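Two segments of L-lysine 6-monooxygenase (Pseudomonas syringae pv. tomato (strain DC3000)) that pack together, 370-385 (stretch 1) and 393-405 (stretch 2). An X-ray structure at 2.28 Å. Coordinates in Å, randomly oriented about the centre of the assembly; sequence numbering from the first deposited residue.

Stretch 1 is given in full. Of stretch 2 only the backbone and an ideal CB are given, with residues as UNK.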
# COMPACT_ATOMS: atom_id res chain seq x y z
N ALA A 370 38.96 -31.00 -1.13
CA ALA A 370 38.55 -30.41 -2.39
C ALA A 370 37.11 -30.77 -2.76
O ALA A 370 36.70 -31.92 -2.69
CB ALA A 370 39.50 -30.85 -3.50
N ASP A 371 36.33 -29.75 -3.13
CA ASP A 371 35.01 -29.96 -3.68
C ASP A 371 35.21 -30.32 -5.16
O ASP A 371 36.34 -30.40 -5.64
CB ASP A 371 34.16 -28.69 -3.52
CG ASP A 371 32.63 -28.97 -3.55
OD1 ASP A 371 32.19 -30.12 -3.83
OD2 ASP A 371 31.85 -28.00 -3.31
N VAL A 372 34.12 -30.48 -5.89
CA VAL A 372 34.20 -30.94 -7.28
C VAL A 372 34.96 -29.97 -8.20
O VAL A 372 35.37 -30.35 -9.31
CB VAL A 372 32.79 -31.22 -7.86
CG1 VAL A 372 32.00 -32.11 -6.89
CG2 VAL A 372 32.04 -29.92 -8.16
N ASP A 373 35.14 -28.73 -7.75
CA ASP A 373 35.82 -27.74 -8.58
C ASP A 373 37.23 -27.39 -8.04
O ASP A 373 37.83 -26.40 -8.46
CB ASP A 373 34.95 -26.49 -8.73
CG ASP A 373 34.56 -25.90 -7.39
OD1 ASP A 373 35.21 -26.26 -6.37
OD2 ASP A 373 33.58 -25.11 -7.36
N GLY A 374 37.74 -28.20 -7.13
CA GLY A 374 39.01 -27.92 -6.47
C GLY A 374 38.88 -26.97 -5.29
O GLY A 374 39.76 -26.94 -4.43
N GLY A 375 37.79 -26.21 -5.23
CA GLY A 375 37.58 -25.26 -4.14
C GLY A 375 37.23 -25.87 -2.79
O GLY A 375 37.30 -27.08 -2.59
N LEU A 376 36.82 -25.01 -1.87
CA LEU A 376 36.52 -25.40 -0.51
C LEU A 376 35.32 -26.31 -0.47
O LEU A 376 34.38 -26.11 -1.22
CB LEU A 376 36.25 -24.17 0.37
CG LEU A 376 37.33 -23.69 1.34
CD1 LEU A 376 38.74 -23.92 0.84
CD2 LEU A 376 37.11 -22.21 1.67
N LEU A 377 35.37 -27.29 0.42
CA LEU A 377 34.27 -28.20 0.65
C LEU A 377 33.61 -27.84 1.98
O LEU A 377 34.17 -28.03 3.05
CB LEU A 377 34.78 -29.64 0.68
CG LEU A 377 33.75 -30.76 0.81
CD1 LEU A 377 32.60 -30.62 -0.19
CD2 LEU A 377 34.48 -32.09 0.60
N ILE A 378 32.42 -27.27 1.90
CA ILE A 378 31.80 -26.61 3.08
C ILE A 378 30.52 -27.34 3.46
O ILE A 378 29.68 -27.61 2.61
CB ILE A 378 31.55 -25.11 2.82
CG1 ILE A 378 32.87 -24.44 2.41
CG2 ILE A 378 31.00 -24.43 4.06
CD1 ILE A 378 32.75 -23.04 1.84
N ASP A 379 30.35 -27.66 4.74
CA ASP A 379 29.17 -28.41 5.14
C ASP A 379 28.01 -27.44 5.46
O ASP A 379 28.12 -26.22 5.22
CB ASP A 379 29.51 -29.39 6.26
CG ASP A 379 29.66 -28.74 7.58
OD1 ASP A 379 29.23 -27.59 7.69
OD2 ASP A 379 30.20 -29.39 8.53
N ARG A 380 26.90 -27.99 5.97
CA ARG A 380 25.67 -27.23 6.20
C ARG A 380 25.81 -26.21 7.34
O ARG A 380 25.08 -25.18 7.38
CB ARG A 380 24.50 -28.21 6.47
CG ARG A 380 23.16 -27.56 6.84
CD ARG A 380 22.60 -26.73 5.69
NE ARG A 380 21.44 -25.95 6.07
CZ ARG A 380 21.46 -24.74 6.66
NH1 ARG A 380 22.60 -24.11 6.96
NH2 ARG A 380 20.31 -24.15 6.95
N ASP A 381 26.73 -26.51 8.26
CA ASP A 381 27.12 -25.63 9.37
C ASP A 381 28.30 -24.71 9.07
O ASP A 381 28.97 -24.24 9.99
CB ASP A 381 27.48 -26.49 10.59
CG ASP A 381 26.28 -27.12 11.22
OD1 ASP A 381 25.36 -26.37 11.61
OD2 ASP A 381 26.26 -28.36 11.32
N TYR A 382 28.59 -24.53 7.78
CA TYR A 382 29.58 -23.55 7.33
C TYR A 382 31.04 -23.92 7.69
O TYR A 382 31.92 -23.07 7.66
CB TYR A 382 29.17 -22.15 7.81
CG TYR A 382 27.75 -21.79 7.36
CD1 TYR A 382 27.49 -21.46 6.03
CD2 TYR A 382 26.67 -21.88 8.22
CE1 TYR A 382 26.21 -21.18 5.59
CE2 TYR A 382 25.38 -21.57 7.79
CZ TYR A 382 25.16 -21.22 6.47
OH TYR A 382 23.87 -20.93 6.01
N ARG A 383 31.28 -25.20 8.00
CA ARG A 383 32.61 -25.70 8.38
C ARG A 383 33.35 -26.19 7.15
O ARG A 383 32.76 -26.81 6.26
CB ARG A 383 32.53 -26.83 9.41
CG ARG A 383 33.84 -27.00 10.16
CD ARG A 383 33.78 -28.09 11.22
NE ARG A 383 35.09 -28.71 11.49
CZ ARG A 383 35.75 -29.55 10.67
NH1 ARG A 383 35.25 -29.89 9.47
NH2 ARG A 383 36.94 -30.05 11.03
N VAL A 384 34.64 -25.88 7.09
CA VAL A 384 35.46 -26.30 5.97
C VAL A 384 36.04 -27.67 6.29
O VAL A 384 36.56 -27.89 7.39
CB VAL A 384 36.66 -25.37 5.72
CG1 VAL A 384 37.37 -25.78 4.43
CG2 VAL A 384 36.23 -23.92 5.64
N ALA A 385 35.94 -28.59 5.33
CA ALA A 385 36.39 -29.96 5.57
C ALA A 385 37.89 -29.99 5.34
O ALA A 385 38.38 -29.36 4.40
CB ALA A 385 35.66 -30.96 4.67
N UNK A 393 39.92 -26.19 12.98
CA UNK A 393 38.64 -25.94 12.35
C UNK A 393 38.57 -24.57 11.74
O UNK A 393 39.09 -23.58 12.27
CB UNK A 393 37.51 -26.11 13.36
N UNK A 394 37.91 -24.54 10.59
CA UNK A 394 37.70 -23.32 9.85
C UNK A 394 36.26 -23.27 9.40
O UNK A 394 35.68 -24.30 9.03
CB UNK A 394 38.65 -23.22 8.66
N UNK A 395 35.69 -22.06 9.45
CA UNK A 395 34.32 -21.79 9.04
C UNK A 395 34.36 -20.65 8.06
O UNK A 395 35.15 -19.71 8.26
CB UNK A 395 33.42 -21.47 10.23
N UNK A 396 33.53 -20.71 7.02
CA UNK A 396 33.31 -19.55 6.16
C UNK A 396 31.90 -19.02 6.41
O UNK A 396 30.94 -19.68 6.09
CB UNK A 396 33.51 -19.91 4.69
N UNK A 397 31.81 -17.83 7.00
CA UNK A 397 30.53 -17.27 7.45
C UNK A 397 29.81 -16.49 6.35
O UNK A 397 29.69 -15.26 6.39
CB UNK A 397 30.76 -16.36 8.66
N UNK A 398 29.32 -17.22 5.36
CA UNK A 398 28.62 -16.59 4.22
C UNK A 398 27.96 -17.65 3.36
O UNK A 398 28.18 -18.85 3.56
CB UNK A 398 29.59 -15.76 3.37
N UNK A 399 27.11 -17.20 2.45
CA UNK A 399 26.53 -18.06 1.44
C UNK A 399 27.33 -17.99 0.14
O UNK A 399 28.12 -17.08 -0.06
CB UNK A 399 25.07 -17.67 1.19
N UNK A 400 27.14 -19.01 -0.70
CA UNK A 400 27.63 -19.04 -2.09
C UNK A 400 26.79 -20.04 -2.88
O UNK A 400 26.27 -21.01 -2.30
CB UNK A 400 29.11 -19.41 -2.15
N UNK A 401 26.67 -19.80 -4.17
CA UNK A 401 25.99 -20.74 -5.04
C UNK A 401 26.67 -22.13 -4.99
O UNK A 401 25.99 -23.15 -4.89
CB UNK A 401 25.97 -20.20 -6.47
N UNK A 402 27.99 -22.15 -5.01
CA UNK A 402 28.74 -23.41 -5.21
C UNK A 402 28.63 -24.32 -3.97
O UNK A 402 28.57 -25.53 -4.11
CB UNK A 402 30.21 -23.11 -5.51
N UNK A 403 28.61 -23.74 -2.77
CA UNK A 403 28.53 -24.54 -1.54
C UNK A 403 27.10 -24.65 -1.02
O UNK A 403 26.76 -25.63 -0.37
CB UNK A 403 29.42 -23.93 -0.46
N UNK A 404 26.27 -23.62 -1.22
CA UNK A 404 24.97 -23.58 -0.55
C UNK A 404 23.77 -23.35 -1.45
O UNK A 404 22.66 -23.30 -0.97
CB UNK A 404 24.99 -22.48 0.51
N UNK A 405 23.99 -23.21 -2.76
CA UNK A 405 22.88 -23.01 -3.68
C UNK A 405 22.30 -21.60 -3.74
O UNK A 405 21.40 -21.33 -4.54
CB UNK A 405 21.76 -23.98 -3.31

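Position 393 opens a strand, and its CA-to-CB bond runs sideways to stretch 1. The ideal CB lies 4.0 Å from R383 NE, so a side chain able to accept a hydrogen bond would suit: aspartate, glutamate, asparagine or glutamine. The residue is N393. Its OD1 lies at the edge of the guanidinium and accepts from both R383 NE (2.9 Å) and R383 NH2 (3.0 Å), a fork that one carbonyl oxygen can serve without carrying charge.

At 394 the backbone carbonyl accepts from V384 N, with 2.7 Å between V384 N and the position's O. The ideal CB is 3.9 Å from V384 CG2, which favours a branched aliphatic such as valine, isoleucine or leucine. I394 fills the place, its CG2 3.8 Å from V384 CG2.

Position 395 is paired with R383 in a single beta bridge, CA to CA 4.3 Å. The ideal CB sits 3.4 Å from Y382 O, and the aliphatic part of R383 is nearby, so a long aliphatic or a flat aromatic could cover it. The residue is W395. R383 CG lies over one face of its five-membered ring, 4.2 Å from the centroid, a CH-pi contact. D381 O approaches the ring edge, 3.4 Å from W395 CD1, yet the indole NE1 finds no partner in the model.

The backbone N of 396 donates to Y382 O (2.9 Å), completing the exchange begun at 394. Around the ideal CB stand I378 CD1 at 4.3 Å and V384 CG2 at 4.9 Å, an apolar setting for valine, isoleucine or leucine. V396 places CG2 4.0 Å from both L376 CD2 and V384 CG2, joining side chains from separate parts of stretch 1.

At 397 CA-to-CB points away and nothing of stretch 1 comes within 5.5 Å of the ideal CB, so many side chains, polar ones included, would be allowed; N397 makes its side-chain hydrogen bonds elsewhere in the structure. At 398 a CB would likewise point away, and the fully extended backbone (phi -170°, psi 169°) is easiest for glycine without demanding it; G398 leaves its carbonyl to meet stretch 1, G398 O lying 3.7 Å from Y382 CD1. Position 399 also starts away, but a long aliphatic could return to the tyrosine: L399 does, with CD2 3.8 Å from Y382 OH, at the ring edge.

Position 400 immediately precedes a helix, where serine, threonine, aspartate or asparagine can cap. S400 OG accepts from the backbone N of position 403 (3.2 Å). Position 401 is out of reach of stretch 1 and tolerant; it is E401.

Position 402 points toward stretch 1, its ideal CB 4.3 Å from D373 OD2, with D371 and the carbonyl of L376 beyond. Lysine could meet the charge, but arginine can reach several acceptors at once. R402 NE donates to D373 OD2 (3.0 Å) and NH2 to D373 OD1 (2.7 Å), a two-pronged salt bridge, while NH1 and NH2 both donate to L376 O.

At 403 the ideal CB is 4.1 Å from I378 CB, suiting a small residue. S403 OG donates to a water that also binds D371 OD2, L376 O and I378 N.

Position 404 faces Y382, so an aromatic fits. H404 lays one ring face against Y382 CE1. At 405 positive phi favours glycine, and G405 follows the helix.

Stretch 2 393-405: NIWVNGLSERSHG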
# COMPACT_ATOMS: atom_id res chain seq x y z
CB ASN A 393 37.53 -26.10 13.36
CG ASN A 393 37.60 -27.42 14.08
OD1 ASN A 393 37.18 -28.44 13.54
ND2 ASN A 393 38.15 -27.41 15.29
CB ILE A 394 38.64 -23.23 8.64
CG1 ILE A 394 40.12 -23.42 9.06
CG2 ILE A 394 38.48 -21.88 7.94
CD1 ILE A 394 41.03 -23.81 7.92
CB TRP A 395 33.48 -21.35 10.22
CG TRP A 395 33.15 -22.44 11.20
CD1 TRP A 395 32.03 -23.22 11.20
CD2 TRP A 395 33.93 -22.86 12.33
NE1 TRP A 395 32.08 -24.10 12.25
CE2 TRP A 395 33.23 -23.90 12.96
CE3 TRP A 395 35.16 -22.47 12.84
CZ2 TRP A 395 33.71 -24.55 14.08
CZ3 TRP A 395 35.64 -23.11 13.96
CH2 TRP A 395 34.92 -24.14 14.57
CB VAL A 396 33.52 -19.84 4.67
CG1 VAL A 396 33.29 -18.58 3.83
CG2 VAL A 396 34.91 -20.37 4.43
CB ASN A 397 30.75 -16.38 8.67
CG ASN A 397 29.48 -16.07 9.41
OD1 ASN A 397 28.39 -16.47 8.99
ND2 ASN A 397 29.60 -15.36 10.53
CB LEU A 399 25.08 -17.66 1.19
CG LEU A 399 24.14 -18.04 2.34
CD1 LEU A 399 22.77 -17.43 2.13
CD2 LEU A 399 24.02 -19.55 2.48
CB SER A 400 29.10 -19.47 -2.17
OG SER A 400 29.30 -20.77 -1.65
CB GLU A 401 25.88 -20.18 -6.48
CG GLU A 401 24.96 -18.96 -6.51
CD GLU A 401 24.47 -18.52 -7.90
OE1 GLU A 401 23.42 -17.84 -7.96
OE2 GLU A 401 25.13 -18.83 -8.91
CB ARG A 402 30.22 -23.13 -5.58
CG ARG A 402 31.03 -22.41 -4.48
CD ARG A 402 32.50 -22.18 -4.83
NE ARG A 402 33.24 -23.43 -4.89
CZ ARG A 402 33.64 -24.11 -3.82
NH1 ARG A 402 33.39 -23.67 -2.59
NH2 ARG A 402 34.32 -25.24 -3.98
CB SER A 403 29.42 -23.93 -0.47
OG SER A 403 30.79 -24.04 -0.81
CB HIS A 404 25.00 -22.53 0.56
CG HIS A 404 26.15 -22.69 1.49
ND1 HIS A 404 26.21 -23.68 2.44
CD2 HIS A 404 27.30 -21.99 1.62
CE1 HIS A 404 27.35 -23.60 3.11
NE2 HIS A 404 28.03 -22.56 2.64
O HOH W 1 31.49 -26.66 -0.80
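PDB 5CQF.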